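Local structure of laccase (Botrytis aclada, 3SQR) at residues 123-128 against 155-160; 165-170 against 180-185; 197-202 against 264-269. The protein is a multicopper oxidase that takes electrons from phenolic substrates such as hydroquinones and uses them to reduce dioxygen to water. One frame throughout, in Å; residues are numbered along the deposited sequence.

Contact 1: residues 123-128 against 155-160; sequences IHWHGI and YKFQVT. With CU (copper (II) ion), chain F.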
loop_
_atom_site.group_PDB
_atom_site.type_symbol
_atom_site.label_atom_id
_atom_site.label_comp_id
_atom_site.label_asym_id
_atom_site.label_seq_id
_atom_site.Cartn_x
_atom_site.Cartn_y
_atom_site.Cartn_z
ATOM N N ILE A 123 -7.676 -10.016 -3.939
ATOM C CA ILE A 123 -6.942 -8.857 -4.451
ATOM C C ILE A 123 -7.558 -7.607 -3.928
ATOM O O ILE A 123 -8.755 -7.371 -4.132
ATOM C CB ILE A 123 -6.956 -8.811 -5.969
ATOM C CG1 ILE A 123 -6.537 -10.140 -6.550
ATOM C CG2 ILE A 123 -6.030 -7.624 -6.520
ATOM C CD1 ILE A 123 -5.267 -10.773 -6.063
ATOM N N HIS A 124 -6.712 -6.794 -3.289
ATOM C CA HIS A 124 -7.066 -5.524 -2.722
ATOM C C HIS A 124 -6.541 -4.361 -3.626
ATOM O O HIS A 124 -5.493 -4.401 -4.195
ATOM C CB HIS A 124 -6.508 -5.396 -1.311
ATOM C CG HIS A 124 -6.622 -4.026 -0.736
ATOM N ND1 HIS A 124 -7.843 -3.445 -0.450
ATOM C CD2 HIS A 124 -5.675 -3.150 -0.313
ATOM C CE1 HIS A 124 -7.637 -2.222 0.024
ATOM N NE2 HIS A 124 -6.333 -2.030 0.145
ATOM N N TRP A 125 -7.358 -3.343 -3.694
ATOM C CA TRP A 125 -7.124 -2.153 -4.551
ATOM C C TRP A 125 -6.769 -1.076 -3.542
ATOM O O TRP A 125 -7.635 -0.543 -2.833
ATOM C CB TRP A 125 -8.390 -1.882 -5.393
ATOM C CG TRP A 125 -8.987 -3.175 -5.858
ATOM C CD1 TRP A 125 -9.983 -3.913 -5.224
ATOM C CD2 TRP A 125 -8.569 -3.958 -6.967
ATOM N NE1 TRP A 125 -10.166 -5.074 -5.889
ATOM C CE2 TRP A 125 -9.285 -5.157 -6.922
ATOM C CE3 TRP A 125 -7.560 -3.806 -7.950
ATOM C CZ2 TRP A 125 -9.069 -6.169 -7.798
ATOM C CZ3 TRP A 125 -7.333 -4.829 -8.836
ATOM C CH2 TRP A 125 -8.104 -6.010 -8.779
ATOM N N HIS A 126 -5.455 -0.840 -3.397
ATOM C CA HIS A 126 -4.975 -0.122 -2.252
ATOM C C HIS A 126 -5.468 1.316 -2.230
ATOM O O HIS A 126 -5.241 2.102 -3.115
ATOM C CB HIS A 126 -3.456 -0.279 -2.073
ATOM C CG HIS A 126 -2.975 0.362 -0.839
ATOM N ND1 HIS A 126 -2.308 -0.317 0.137
ATOM C CD2 HIS A 126 -3.009 1.658 -0.450
ATOM C CE1 HIS A 126 -1.975 0.520 1.095
ATOM N NE2 HIS A 126 -2.425 1.723 0.785
ATOM N N GLY A 127 -6.054 1.681 -1.099
ATOM C CA GLY A 127 -6.498 3.022 -0.855
ATOM C C GLY A 127 -7.806 3.359 -1.549
ATOM O O GLY A 127 -8.300 4.476 -1.406
ATOM N N ILE A 128 -8.377 2.391 -2.257
ATOM C CA ILE A 128 -9.598 2.617 -2.965
ATOM C C ILE A 128 -10.725 2.589 -1.954
ATOM O O ILE A 128 -10.900 1.618 -1.274
ATOM C CB ILE A 128 -9.813 1.603 -4.138
ATOM C CG1 ILE A 128 -8.681 1.797 -5.192
ATOM C CG2 ILE A 128 -11.138 1.871 -4.861
ATOM C CD1 ILE A 128 -8.580 3.222 -5.852
ATOM N N TYR A 155 -14.173 -8.296 -9.663
ATOM C CA TYR A 155 -14.263 -7.136 -8.811
ATOM C C TYR A 155 -14.841 -6.003 -9.627
ATOM O O TYR A 155 -14.478 -5.811 -10.773
ATOM C CB TYR A 155 -12.893 -6.778 -8.268
ATOM C CG TYR A 155 -12.275 -7.812 -7.319
ATOM C CD1 TYR A 155 -11.617 -8.962 -7.774
ATOM C CD2 TYR A 155 -12.357 -7.642 -5.964
ATOM C CE1 TYR A 155 -11.039 -9.863 -6.920
ATOM C CE2 TYR A 155 -11.791 -8.512 -5.117
ATOM C CZ TYR A 155 -11.139 -9.638 -5.555
ATOM O OH TYR A 155 -10.551 -10.495 -4.636
ATOM N N LYS A 156 -15.784 -5.306 -9.029
ATOM C CA LYS A 156 -16.390 -4.150 -9.627
ATOM C C LYS A 156 -16.402 -2.994 -8.719
ATOM O O LYS A 156 -16.980 -3.079 -7.629
ATOM C CB LYS A 156 -17.832 -4.518 -10.064
ATOM C CG LYS A 156 -17.877 -5.584 -11.162
ATOM C CD LYS A 156 -19.369 -5.790 -11.629
ATOM C CE LYS A 156 -19.512 -6.879 -12.707
ATOM N NZ LYS A 156 -20.790 -6.646 -13.557
ATOM N N PHE A 157 -15.863 -1.828 -9.155
ATOM C CA PHE A 157 -15.910 -0.699 -8.355
ATOM C C PHE A 157 -15.678 0.509 -9.205
ATOM O O PHE A 157 -15.146 0.372 -10.304
ATOM C CB PHE A 157 -14.932 -0.728 -7.177
ATOM C CG PHE A 157 -13.517 -0.981 -7.560
ATOM C CD1 PHE A 157 -13.040 -2.269 -7.655
ATOM C CD2 PHE A 157 -12.647 0.061 -7.856
ATOM C CE1 PHE A 157 -11.715 -2.539 -7.975
ATOM C CE2 PHE A 157 -11.305 -0.235 -8.200
ATOM C CZ PHE A 157 -10.853 -1.560 -8.226
ATOM N N GLN A 158 -16.209 1.616 -8.743
ATOM C CA GLN A 158 -15.885 2.899 -9.324
ATOM C C GLN A 158 -14.664 3.495 -8.700
ATOM O O GLN A 158 -14.462 3.459 -7.469
ATOM C CB GLN A 158 -17.048 3.908 -9.195
ATOM C CG GLN A 158 -16.898 5.127 -10.030
ATOM C CD GLN A 158 -18.148 5.977 -10.026
ATOM O OE1 GLN A 158 -18.905 5.949 -9.045
ATOM N NE2 GLN A 158 -18.358 6.776 -11.110
ATOM N N VAL A 159 -13.886 4.234 -9.519
ATOM C CA VAL A 159 -12.812 4.973 -8.889
ATOM C C VAL A 159 -13.286 6.404 -8.688
ATOM O O VAL A 159 -13.601 7.145 -9.639
ATOM C CB VAL A 159 -11.476 4.909 -9.650
ATOM C CG1 VAL A 159 -10.831 3.511 -9.467
ATOM C CG2 VAL A 159 -11.645 5.241 -11.205
ATOM N N THR A 160 -13.442 6.753 -7.426
ATOM C CA THR A 160 -13.990 8.048 -7.048
ATOM C C THR A 160 -12.850 8.913 -6.472
ATOM O O THR A 160 -13.041 9.825 -5.689
ATOM C CB THR A 160 -15.097 7.835 -6.000
ATOM O OG1 THR A 160 -14.531 7.231 -4.824
ATOM C CG2 THR A 160 -16.146 6.900 -6.554
HETATM CU CU CU F . -1.850 -2.204 0.503
#
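The hydroxyl oxygen of Tyr155 is gripped by two groups. Ile123 N donates to Tyr155 OH over 3.0 Å, and the bond is nearly straight (173° at the hydrogen). Gln144 OE1 is hydrogen-bonded to the same oxygen. The tyrosine tip thus ties the Ile123 backbone to Gln144. The two strands run almost parallel but their axes are 10.0 Å apart. They belong to the two facing sheets of a cupredoxin-type beta sandwich, and side chains fill the gap. Trp125 is the centre of that filling. Its CG is anti to its own carbonyl carbon (chi1 -39°), and the indole reaches across to strand 152-158. The indole turns an edge to the face of Tyr155, with the planes at 69°. Trp125 NE1 comes within 3.4 Å of Tyr155 CD2, and Trp125 CZ2 lies over the tyrosine face. The Phe157 ring meets one indole face at a slant, with its CZ 3.4 Å from Trp125 CG. Ile123 CG2 covers the opposite face, so the indole is sandwiched. Further along, Ile128 CG2 packs on Phe157 CD2 at 3.8 Å. Ile128 CD1 makes a looser contact with Val159 CG1. Leu183 and Ile185 of strand 180-186 close in beside these aliphatic groups. A type II turn from Trp125 to Ile128 carries the chain away from the strand. Within this turn, His126 ND1 binds copper at 2.0 Å, together with His168 and His527. His124 turns away from strand 152-158; it probably serves the type 2 copper, as in a close relative. Aromatic and apolar groups thus fill the gap to strand 152-158, while His126, and probably His124, serve copper.

Contact 2: residues 165-170 against 180-185; sequences TWYHSH and FGPLII. With CU (copper (II) ion), chain F; CU (copper (II) ion), chain E.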
loop_
_atom_site.group_PDB
_atom_site.type_symbol
_atom_site.label_atom_id
_atom_site.label_comp_id
_atom_site.label_asym_id
_atom_site.label_seq_id
_atom_site.Cartn_x
_atom_site.Cartn_y
_atom_site.Cartn_z
ATOM N N THR A 165 -1.848 4.635 -7.025
ATOM C CA THR A 165 -1.916 3.561 -6.058
ATOM C C THR A 165 -1.492 2.274 -6.721
ATOM O O THR A 165 -0.824 2.271 -7.768
ATOM C CB THR A 165 -3.263 3.506 -5.292
ATOM O OG1 THR A 165 -3.061 2.687 -4.144
ATOM C CG2 THR A 165 -4.427 2.991 -6.191
ATOM N N TRP A 166 -1.846 1.173 -6.068
ATOM C CA TRP A 166 -1.385 -0.120 -6.482
ATOM C C TRP A 166 -2.456 -1.104 -6.072
ATOM O O TRP A 166 -3.274 -0.790 -5.234
ATOM C CB TRP A 166 -0.035 -0.457 -5.877
ATOM C CG TRP A 166 0.104 -0.464 -4.365
ATOM C CD1 TRP A 166 -0.257 0.537 -3.472
ATOM C CD2 TRP A 166 0.735 -1.473 -3.577
ATOM N NE1 TRP A 166 0.155 0.191 -2.199
ATOM C CE2 TRP A 166 0.729 -1.045 -2.233
ATOM C CE3 TRP A 166 1.296 -2.709 -3.873
ATOM C CZ2 TRP A 166 1.216 -1.854 -1.188
ATOM C CZ3 TRP A 166 1.821 -3.502 -2.873
ATOM C CH2 TRP A 166 1.775 -3.088 -1.522
ATOM N N TYR A 167 -2.428 -2.261 -6.695
ATOM C CA TYR A 167 -3.329 -3.358 -6.276
ATOM C C TYR A 167 -2.430 -4.486 -5.883
ATOM O O TYR A 167 -1.335 -4.664 -6.449
ATOM C CB TYR A 167 -4.308 -3.751 -7.375
ATOM C CG TYR A 167 -3.685 -4.274 -8.632
ATOM C CD1 TYR A 167 -3.159 -3.449 -9.578
ATOM C CD2 TYR A 167 -3.666 -5.646 -8.902
ATOM C CE1 TYR A 167 -2.600 -3.962 -10.769
ATOM C CE2 TYR A 167 -3.119 -6.149 -10.063
ATOM C CZ TYR A 167 -2.565 -5.296 -10.993
ATOM O OH TYR A 167 -2.014 -5.824 -12.101
ATOM N N HIS A 168 -2.891 -5.332 -4.944
ATOM C CA HIS A 168 -2.024 -6.386 -4.521
ATOM C C HIS A 168 -2.808 -7.453 -3.843
ATOM O O HIS A 168 -3.863 -7.202 -3.334
ATOM C CB HIS A 168 -0.928 -5.908 -3.589
ATOM C CG HIS A 168 -1.404 -5.206 -2.340
ATOM N ND1 HIS A 168 -1.743 -5.876 -1.181
ATOM C CD2 HIS A 168 -1.481 -3.888 -2.048
ATOM C CE1 HIS A 168 -2.069 -4.985 -0.250
ATOM N NE2 HIS A 168 -1.881 -3.766 -0.745
ATOM N N SER A 169 -2.258 -8.635 -3.809
ATOM C CA SER A 169 -2.933 -9.649 -2.983
ATOM C C SER A 169 -2.954 -9.219 -1.536
ATOM O O SER A 169 -1.983 -8.666 -1.035
ATOM C CB SER A 169 -2.245 -10.995 -3.086
ATOM O OG SER A 169 -2.836 -11.886 -2.136
ATOM N N HIS A 170 -4.087 -9.473 -0.866
ATOM C CA HIS A 170 -4.170 -9.244 0.535
ATOM C C HIS A 170 -4.341 -10.621 1.226
ATOM O O HIS A 170 -4.698 -10.703 2.381
ATOM C CB HIS A 170 -5.322 -8.324 0.854
ATOM C CG HIS A 170 -5.060 -7.385 1.977
ATOM N ND1 HIS A 170 -4.704 -7.801 3.226
ATOM C CD2 HIS A 170 -5.059 -6.019 2.029
ATOM C CE1 HIS A 170 -4.561 -6.756 4.020
ATOM N NE2 HIS A 170 -4.739 -5.655 3.311
ATOM N N PHE A 180 1.507 -7.940 -7.076
ATOM C CA PHE A 180 1.077 -6.527 -7.034
ATOM C C PHE A 180 1.265 -5.866 -8.394
ATOM O O PHE A 180 1.996 -6.372 -9.221
ATOM C CB PHE A 180 1.897 -5.753 -5.973
ATOM C CG PHE A 180 3.341 -5.594 -6.315
ATOM C CD1 PHE A 180 3.768 -4.510 -7.083
ATOM C CD2 PHE A 180 4.281 -6.504 -5.911
ATOM C CE1 PHE A 180 5.108 -4.340 -7.452
ATOM C CE2 PHE A 180 5.646 -6.306 -6.243
ATOM C CZ PHE A 180 6.040 -5.262 -7.036
ATOM N N GLY A 181 0.603 -4.756 -8.614
ATOM C CA GLY A 181 0.738 -3.992 -9.851
ATOM C C GLY A 181 0.293 -2.587 -9.597
ATOM O O GLY A 181 -0.223 -2.273 -8.493
ATOM N N PRO A 182 0.548 -1.699 -10.563
ATOM C CA PRO A 182 0.182 -0.314 -10.384
ATOM C C PRO A 182 -1.281 -0.084 -10.758
ATOM O O PRO A 182 -1.784 -0.671 -11.709
ATOM C CB PRO A 182 1.102 0.408 -11.356
ATOM C CG PRO A 182 1.374 -0.557 -12.464
ATOM C CD PRO A 182 1.249 -1.958 -11.824
ATOM N N LEU A 183 -1.944 0.813 -10.024
ATOM C CA LEU A 183 -3.252 1.270 -10.362
ATOM C C LEU A 183 -3.210 2.788 -10.396
ATOM O O LEU A 183 -3.042 3.406 -9.348
ATOM C CB LEU A 183 -4.215 0.793 -9.283
ATOM C CG LEU A 183 -5.667 1.296 -9.320
ATOM C CD1 LEU A 183 -6.382 1.180 -10.608
ATOM C CD2 LEU A 183 -6.467 0.462 -8.225
ATOM N N ILE A 184 -3.282 3.343 -11.576
ATOM C CA ILE A 184 -3.118 4.783 -11.825
ATOM C C ILE A 184 -4.440 5.291 -12.283
ATOM O O ILE A 184 -5.012 4.754 -13.253
ATOM C CB ILE A 184 -2.054 5.044 -12.874
ATOM C CG1 ILE A 184 -0.703 4.666 -12.295
ATOM C CG2 ILE A 184 -1.976 6.494 -13.179
ATOM C CD1 ILE A 184 0.472 4.728 -13.333
ATOM N N ILE A 185 -4.946 6.298 -11.590
ATOM C CA ILE A 185 -6.222 6.902 -11.935
ATOM C C ILE A 185 -5.921 8.363 -12.333
ATOM O O ILE A 185 -5.486 9.159 -11.529
ATOM C CB ILE A 185 -7.274 6.808 -10.807
ATOM C CG1 ILE A 185 -7.429 5.328 -10.333
ATOM C CG2 ILE A 185 -8.631 7.399 -11.272
ATOM C CD1 ILE A 185 -7.899 5.222 -8.838
HETATM CU CU CU F . -1.850 -2.204 0.503
HETATM CU CU CU E . -4.626 -3.674 3.860
HETATM O O HOH W 1 -3.179 -3.522 2.361
#
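The Tyr167 ring lies over the backbone of Gly181, its partner across an antiparallel beta hairpin. Gly181 N sits 3.9 Å from the ring plane, over the ring centre. With no side chain at Gly181, the ring can settle flat on the chain. Tyr167 CG takes the crowded position between backbone N and carbonyl carbon (chi1 62°), which folds the ring over the neighbouring strand. Pro182 O approaches the ring edge, 3.5 Å from Tyr167 CE1. The phenol oxygen is hydrogen-bonded to Pro98 O. Two bonds join Tyr167 and Gly181, and two more join Thr165 and Leu183. On the Tyr167 side of the hairpin, Thr165 CG2 lies alongside Leu183 CG at 3.8 Å. Trp166 meets Phe180 differently. Its ring edge meets the CB of Phe180, with Trp166 CE3 3.7 Å from Phe180 CB. One indole face carries His168 CD2, and His126 stacks on the same indole system. This packing borders the two copper ions of the type 3 site, part of the trinuclear cluster typical of laccases. His168 NE2 and His170 NE2 each bind a different copper ion. The imidazole of His168 is also held at its far nitrogen: His168 ND1 donates to Ser169 O at 2.8 Å, in the ring plane.

Contact 3: residues 197-202 against 264-269; sequences VGVIFL and RLRLIN. With NAG (2-acetamido-2-deoxy-beta-D-glucopyranose), chain C.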
loop_
_atom_site.group_PDB
_atom_site.type_symbol
_atom_site.label_atom_id
_atom_site.label_comp_id
_atom_site.label_asym_id
_atom_site.label_seq_id
_atom_site.Cartn_x
_atom_site.Cartn_y
_atom_site.Cartn_z
ATOM N N VAL A 197 5.868 9.647 -16.195
ATOM C CA VAL A 197 6.723 8.502 -16.396
ATOM C C VAL A 197 6.124 7.237 -15.769
ATOM O O VAL A 197 6.599 6.126 -15.983
ATOM C CB VAL A 197 8.180 8.764 -15.949
ATOM C CG1 VAL A 197 8.738 10.004 -16.755
ATOM C CG2 VAL A 197 8.410 8.933 -14.442
ATOM N N GLY A 198 5.111 7.457 -14.948
ATOM C CA GLY A 198 4.472 6.307 -14.337
ATOM C C GLY A 198 5.134 5.978 -13.013
ATOM O O GLY A 198 5.794 6.803 -12.329
ATOM N N VAL A 199 4.833 4.778 -12.572
ATOM C CA VAL A 199 5.198 4.345 -11.211
ATOM C C VAL A 199 6.650 3.911 -11.171
ATOM O O VAL A 199 7.224 3.386 -12.179
ATOM C CB VAL A 199 4.279 3.190 -10.760
ATOM C CG1 VAL A 199 4.767 2.567 -9.482
ATOM C CG2 VAL A 199 2.820 3.682 -10.482
ATOM N N ILE A 200 7.265 4.143 -10.052
ATOM C CA ILE A 200 8.563 3.514 -9.717
ATOM C C ILE A 200 8.340 2.807 -8.399
ATOM O O ILE A 200 8.114 3.441 -7.364
ATOM C CB ILE A 200 9.698 4.550 -9.509
ATOM C CG1 ILE A 200 9.891 5.369 -10.791
ATOM C CG2 ILE A 200 10.999 3.851 -9.038
ATOM C CD1 ILE A 200 10.924 6.479 -10.719
ATOM N N PHE A 201 8.277 1.472 -8.457
ATOM C CA PHE A 201 8.177 0.649 -7.298
ATOM C C PHE A 201 9.493 0.527 -6.568
ATOM O O PHE A 201 10.548 0.434 -7.172
ATOM C CB PHE A 201 7.683 -0.745 -7.655
ATOM C CG PHE A 201 6.247 -0.772 -8.098
ATOM C CD1 PHE A 201 5.238 -0.643 -7.154
ATOM C CD2 PHE A 201 5.903 -0.922 -9.429
ATOM C CE1 PHE A 201 3.942 -0.663 -7.531
ATOM C CE2 PHE A 201 4.584 -0.979 -9.814
ATOM C CZ PHE A 201 3.606 -0.867 -8.864
ATOM N N LEU A 202 9.428 0.626 -5.261
ATOM C CA LEU A 202 10.601 0.450 -4.401
ATOM C C LEU A 202 10.286 -0.739 -3.498
ATOM O O LEU A 202 9.248 -0.769 -2.852
ATOM C CB LEU A 202 10.866 1.725 -3.618
ATOM C CG LEU A 202 11.070 3.017 -4.365
ATOM C CD1 LEU A 202 10.991 4.199 -3.376
ATOM C CD2 LEU A 202 12.382 2.945 -5.162
ATOM N N ARG A 264 6.436 13.778 -13.981
ATOM C CA ARG A 264 5.727 13.215 -12.834
ATOM C C ARG A 264 6.184 11.758 -12.635
ATOM O O ARG A 264 6.189 10.932 -13.547
ATOM C CB ARG A 264 4.228 13.264 -13.103
ATOM C CG ARG A 264 3.430 12.618 -11.997
ATOM C CD ARG A 264 1.985 12.760 -12.311
ATOM N NE ARG A 264 1.174 12.453 -11.146
ATOM C CZ ARG A 264 -0.100 12.818 -11.057
ATOM N NH1 ARG A 264 -0.699 13.530 -12.019
ATOM N NH2 ARG A 264 -0.782 12.478 -9.984
ATOM N N LEU A 265 6.699 11.508 -11.460
ATOM C CA LEU A 265 7.124 10.148 -11.013
ATOM C C LEU A 265 6.184 9.749 -9.900
ATOM O O LEU A 265 5.916 10.507 -9.000
ATOM C CB LEU A 265 8.517 10.176 -10.423
ATOM C CG LEU A 265 9.707 10.366 -11.378
ATOM C CD1 LEU A 265 9.564 11.528 -12.358
ATOM C CD2 LEU A 265 11.015 10.388 -10.533
ATOM N N ARG A 266 5.808 8.483 -9.904
ATOM C CA ARG A 266 4.786 8.017 -8.949
ATOM C C ARG A 266 5.436 6.942 -8.130
ATOM O O ARG A 266 5.670 5.862 -8.623
ATOM C CB ARG A 266 3.584 7.519 -9.720
ATOM C CG ARG A 266 2.950 8.536 -10.678
ATOM C CD ARG A 266 1.887 7.856 -11.468
ATOM N NE ARG A 266 1.144 8.688 -12.374
ATOM C CZ ARG A 266 -0.045 9.240 -12.128
ATOM N NH1 ARG A 266 -0.611 9.115 -10.952
ATOM N NH2 ARG A 266 -0.652 9.959 -13.065
ATOM N N LEU A 267 5.786 7.300 -6.909
ATOM C CA LEU A 267 6.619 6.499 -6.078
ATOM C C LEU A 267 5.760 5.667 -5.163
ATOM O O LEU A 267 4.874 6.191 -4.500
ATOM C CB LEU A 267 7.549 7.360 -5.265
ATOM C CG LEU A 267 8.390 8.330 -6.138
ATOM C CD1 LEU A 267 9.110 9.371 -5.260
ATOM C CD2 LEU A 267 9.352 7.539 -7.019
ATOM N N ILE A 268 6.062 4.380 -5.124
ATOM C CA ILE A 268 5.367 3.417 -4.238
ATOM C C ILE A 268 6.325 2.515 -3.559
ATOM O O ILE A 268 7.113 1.836 -4.213
ATOM C CB ILE A 268 4.313 2.574 -4.955
ATOM C CG1 ILE A 268 3.539 3.406 -5.981
ATOM C CG2 ILE A 268 3.354 1.827 -3.864
ATOM C CD1 ILE A 268 2.377 2.689 -6.579
ATOM N N ASN A 269 6.221 2.438 -2.235
ATOM C CA ASN A 269 6.987 1.456 -1.479
ATOM C C ASN A 269 6.088 0.206 -1.295
ATOM O O ASN A 269 5.091 0.271 -0.647
ATOM C CB ASN A 269 7.464 2.042 -0.139
ATOM C CG ASN A 269 8.131 1.046 0.789
ATOM O OD1 ASN A 269 8.211 -0.192 0.564
ATOM N ND2 ASN A 269 8.593 1.614 1.951
HETATM C C1 NAG C . 8.026 0.912 -14.118
HETATM C C2 NAG C . 8.111 1.978 -15.206
HETATM C C3 NAG C . 6.715 2.165 -15.768
HETATM C C4 NAG C . 6.142 0.863 -16.310
HETATM C C5 NAG C . 6.361 -0.305 -15.295
HETATM C C6 NAG C . 6.454 -1.629 -16.010
HETATM C C7 NAG C . 9.322 4.073 -15.187
HETATM C C8 NAG C . 9.531 5.445 -14.567
HETATM N N2 NAG C . 8.419 3.262 -14.655
HETATM O O3 NAG C . 6.676 3.167 -16.756
HETATM O O4 NAG C . 4.732 1.020 -16.558
HETATM O O5 NAG C . 7.631 -0.288 -14.693
HETATM O O6 NAG C . 6.264 -2.692 -15.075
HETATM O O7 NAG C . 9.960 3.680 -16.168
#
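Arg266 O takes two contacts from one strand. Ile200 N donates to Arg266 O at 2.7 Å, and the CA-H of Val199 points at the same oxygen. The ladder continues with Arg266 N to Gly198 O, Ile268 N to Ile200 O and Leu202 N to Ile268 O. Apolar contacts form on both faces. On one face, Ile200 CD1 lies beside Leu265 CD2 at 3.9 Å. On the other, Ile268 CD1 touches both Val199 CG1 and Phe201 CE1, each at 3.8 Å. At the start of the pairing, Val197 CG2 touches Leu265 CD1 at 3.5 Å. Val199 CG1 also sits over the centre of the Phe201 ring. It is anti to its backbone N (chi1 170°), which turns this methyl to the ring. The strands are parallel neighbours in a mixed sheet of the second cupredoxin-like domain of the multicopper oxidase fold. Strand 310-316 flanks 264-269 on its far side. Further out, the guanidinium groups of Arg264 and Arg266 overlap, Arg266 NH2 lying 3.5 Å above the plane of Arg264 and over its centre. Carboxylates probably offset the like charges: Asp312 makes a salt bridge with Arg264, and Asp196 with Arg266. Thr164 also holds Arg266 NH1. On the side of 197-202 turned from 264-269, an N-acetylglucosamine of a protein-linked glycan donates from its N2 to Val199 O over 2.8 Å.

In the fold
All three contacts are buried, though contacts 2 and 3 both reach N-acetylglucosamine. Contacts 1 and 2 share a sheet, in which strands 123-125 and 163-169 are neighbours. Both supply histidines to the same copper ion. Contact 1 spans two facing sheets and relies mainly on side chains. Contacts 2 and 3 are strand pairings within a sheet, antiparallel in 165-170/180-185 and parallel in 197-202/264-269. Contact 3 belongs to the second cupredoxin-like domain and binds no copper. It still touches contact 2: Phe201 packs edge-to-face with Phe180, and Ile268 reaches the Thr165 backbone. Contacts 1 and 3 do not touch, while contact 2 touches both.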